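PDB 2E9Y: carbamate kinase from Aeropyrum pernix, which probably acts as a carbamate kinase, transferring a phosphoryl group from carbamoyl phosphate to ADP to make ATP, reversibly. Local coordinates for the interface of chains A and B. Residues are numbered along the deposited sequence; one frame, centred on the assembly and turned at random. Chains: chain A/B, Carbamate kinase.

Contact 1: the interface of chains A and B. Residues chain A 83-84, 87, 114; chain B 83, 87, 112, 114.
A:Ala87 and B:Ala87 meet methyl to methyl where the two copies of helix 78-103 cross at the two-fold axis. The packing is tight: CB of A:Ala87 lies 3.5 Å from CB of B:Ala87, a little inside the usual contact distance for two methyls. The methyl of A:Ala87 also rests against the backbone of the opposite helix one turn earlier, its CB coming to 3.2 Å from the carbonyl O of B:Ala83. With side chains no longer than a methyl at 83 and 87, the two helical backbones can approach closely.

Beside this helix pair the apolar contact passes to branched side chains. A:Ile114 reaches in with CG1 beside its own backbone N and anti to the carbonyl carbon (chi1 -62°), which carries the ethyl arm towards chain B. CD1 at the end of that arm touches the methyl CB of B:Ala87 at 3.8 Å, while CG1 further back leans on B:Val112, with CB of that valine also 3.8 Å away. The CG1 branch of B:Val112 lies against the same methylene of A:Ile114. On the other side of the two-fold, CD1 of B:Ile114 approaches CB of A:Ala87 at 4.1 Å, a slightly looser version of the isoleucine-alanine contact.

A water adds a polar link between the two backbones. Water 1 is bound by the backbone N of A:Ile114 at 3.1 Å (153° at the hydrogen) and sits close to both backbone groups of B:Val112, with N at 3.0 Å and O at 2.7 Å. It thus ties the start of the loop at A:Ile114 to the short strand 112-113 of chain B.

The patch joins two copies of the kinase through close-packed helices flanked by isoleucine and valine, as expected at the centre of a probable homodimer.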
# COMPACT_ATOMS: atom_id res chain seq x y z
N ALA A 83 0.44 6.97 0.84
CA ALA A 83 0.17 5.57 1.18
C ALA A 83 0.33 4.71 -0.08
O ALA A 83 0.91 3.62 -0.04
CB ALA A 83 -1.24 5.41 1.75
N MET A 84 -0.21 5.20 -1.19
CA MET A 84 -0.09 4.49 -2.46
C MET A 84 1.37 4.22 -2.81
O MET A 84 1.74 3.14 -3.25
CB MET A 84 -0.74 5.35 -3.55
CG MET A 84 -2.26 5.27 -3.53
SD MET A 84 -3.01 6.17 -4.90
CE MET A 84 -4.71 6.13 -4.32
N ALA A 87 3.00 1.20 -1.14
CA ALA A 87 2.69 -0.10 -1.74
C ALA A 87 3.40 -0.25 -3.09
O ALA A 87 3.91 -1.32 -3.43
CB ALA A 87 1.19 -0.25 -1.92
N ILE A 114 2.69 -0.56 6.04
CA ILE A 114 2.11 0.74 5.79
C ILE A 114 2.31 1.54 7.06
O ILE A 114 1.94 1.11 8.14
CB ILE A 114 0.61 0.59 5.49
CG1 ILE A 114 0.35 -0.25 4.22
CG2 ILE A 114 -0.04 1.96 5.29
CD1 ILE A 114 1.13 0.25 3.00
N ALA B 83 -1.65 -2.94 -6.37
CA ALA B 83 -0.90 -2.78 -5.13
C ALA B 83 -1.25 -1.43 -4.50
O ALA B 83 -1.45 -1.34 -3.29
CB ALA B 83 0.60 -2.85 -5.40
N ALA B 87 -2.89 -0.29 -0.42
CA ALA B 87 -2.45 0.69 0.57
C ALA B 87 -3.50 1.78 0.76
O ALA B 87 -3.71 2.27 1.86
CB ALA B 87 -1.12 1.31 0.15
N VAL B 112 -1.67 -3.96 7.41
CA VAL B 112 -2.18 -4.07 6.05
C VAL B 112 -1.11 -4.89 5.34
O VAL B 112 0.04 -4.48 5.26
CB VAL B 112 -2.30 -2.69 5.36
CG1 VAL B 112 -2.64 -2.87 3.88
CG2 VAL B 112 -3.39 -1.87 6.03
N ILE B 114 0.51 -6.37 2.03
CA ILE B 114 0.58 -6.26 0.58
C ILE B 114 0.59 -7.72 0.15
O ILE B 114 1.49 -8.48 0.52
CB ILE B 114 1.86 -5.53 0.13
CG1 ILE B 114 1.85 -4.11 0.71
CG2 ILE B 114 1.96 -5.51 -1.39
CD1 ILE B 114 0.52 -3.37 0.59
O HOH W 1 1.18 -2.98 7.23

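Contact 2: the interface of chains A and B. Residues chain A 94, 98, 109-111; chain B 114, 175, 178.
Helix 78-103 and the loop 109-111 of chain A meet, in chain B, the loop residue B:Asp175, the start of helix 176-185 and the loop residue B:Ile114. The protein belongs to the amino acid kinase family, and this interface contact centres on a salt bridge between the subunits. The ammonium NZ of A:Lys94 bonds OD1 of B:Asp175 at 2.7 Å, arriving from above the carboxylate plane, 39° out of it. An extended chain that bends only at its end (chi4 64°) turns NZ aside into a cluster of acceptors. Within chain A, NZ also donates to the backbone O of A:Val110 at 2.9 Å, standing above the carbonyl plane, and to OE2 of A:Glu98 at 2.9 Å, on the syn side of that carboxylate.

A:Glu98 touches nothing in chain B but holds NZ and the backbone of A:Val110 together from behind: its OE2 takes the N-H of A:Val110 on the anti side at 2.7 Å in a nearly straight bond, pinning loop to helix. Water 2 bridges NZ to the backbone O of B:Ile114, 2.8 Å from that oxygen. Replacing A:Lys94 by methionine would probably leave the carboxylates of A:Glu98 and B:Asp175 facing each other without the cation between them, and the carbonyl of A:Val110 without this donor.

B:Leu178 pushes its branched end at chain A. Its methyl CD1 ends against NZ of A:Lys94 at 3.5 Å, covering that side of the charged group. Apolar packing lies alongside, with CG of B:Leu178 against CB of A:Leu109 at 3.8 Å. CD2 turns towards the ring of A:Pro111, at 4.0 Å from its CB.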
# COMPACT_ATOMS: atom_id res chain seq x y z
N LYS A 94 10.19 -5.39 -2.33
CA LYS A 94 9.81 -6.68 -1.76
C LYS A 94 9.95 -7.83 -2.76
O LYS A 94 10.57 -8.85 -2.47
CB LYS A 94 8.36 -6.62 -1.27
CG LYS A 94 7.68 -7.96 -1.04
CD LYS A 94 6.18 -7.77 -0.80
CE LYS A 94 5.43 -9.10 -0.70
NZ LYS A 94 5.84 -9.91 0.48
N GLU A 98 13.05 -10.62 -2.50
CA GLU A 98 12.65 -12.01 -2.29
C GLU A 98 13.21 -12.89 -3.41
O GLU A 98 13.70 -13.99 -3.16
CB GLU A 98 11.13 -12.13 -2.26
CG GLU A 98 10.50 -11.78 -0.91
CD GLU A 98 8.98 -11.83 -0.95
OE1 GLU A 98 8.42 -12.43 -1.89
OE2 GLU A 98 8.35 -11.28 -0.02
N LEU A 109 10.06 -14.20 3.11
CA LEU A 109 9.10 -13.22 2.60
C LEU A 109 9.44 -11.88 3.23
O LEU A 109 9.79 -11.80 4.40
CB LEU A 109 7.67 -13.64 2.95
CG LEU A 109 7.11 -14.86 2.19
CD1 LEU A 109 5.71 -15.20 2.71
CD2 LEU A 109 7.05 -14.55 0.70
N VAL A 110 9.36 -10.83 2.42
CA VAL A 110 9.67 -9.48 2.88
C VAL A 110 8.38 -8.67 3.04
O VAL A 110 7.71 -8.35 2.06
CB VAL A 110 10.57 -8.75 1.86
CG1 VAL A 110 10.77 -7.30 2.27
CG2 VAL A 110 11.90 -9.47 1.74
N PRO A 111 8.02 -8.33 4.29
CA PRO A 111 6.80 -7.56 4.48
C PRO A 111 6.99 -6.08 4.17
O PRO A 111 8.11 -5.56 4.26
CB PRO A 111 6.49 -7.77 5.96
CG PRO A 111 7.88 -7.82 6.56
CD PRO A 111 8.62 -8.71 5.58
N ILE B 114 0.51 -6.37 2.03
CA ILE B 114 0.58 -6.26 0.58
C ILE B 114 0.59 -7.72 0.15
O ILE B 114 1.49 -8.48 0.52
CB ILE B 114 1.86 -5.53 0.13
CG1 ILE B 114 1.85 -4.11 0.71
CG2 ILE B 114 1.96 -5.51 -1.39
CD1 ILE B 114 0.52 -3.37 0.59
N ASP B 175 1.62 -14.61 -0.33
CA ASP B 175 1.97 -14.04 0.96
C ASP B 175 1.19 -14.61 2.14
O ASP B 175 1.06 -13.97 3.17
CB ASP B 175 1.82 -12.52 0.86
CG ASP B 175 2.77 -11.93 -0.16
OD1 ASP B 175 3.98 -11.89 0.13
OD2 ASP B 175 2.33 -11.53 -1.26
N LEU B 178 2.85 -14.39 5.62
CA LEU B 178 2.89 -13.07 6.23
C LEU B 178 1.53 -12.73 6.84
O LEU B 178 1.45 -12.10 7.89
CB LEU B 178 3.27 -12.01 5.19
CG LEU B 178 4.73 -12.03 4.75
CD1 LEU B 178 4.97 -11.00 3.66
CD2 LEU B 178 5.61 -11.72 5.97
O HOH W 2 3.88 -8.07 1.92

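Contact 1 and contact 2 lie about 12 Å apart, measured between the centres of their C-alpha atoms, and belong to one two-fold interface. Both use helix 78-103 of chain A, and both include B:Ile114, whose side chain serves contact 1 while its backbone carbonyl is reached through water in contact 2. Because the symmetry repeats contact 2 with the chains exchanged, two charged patches probably lie to either side of the two-fold, both towards one end of the helix crossing. Close packing may thus give the dimer its stability, while the charged patches would help fix how the subunits are registered.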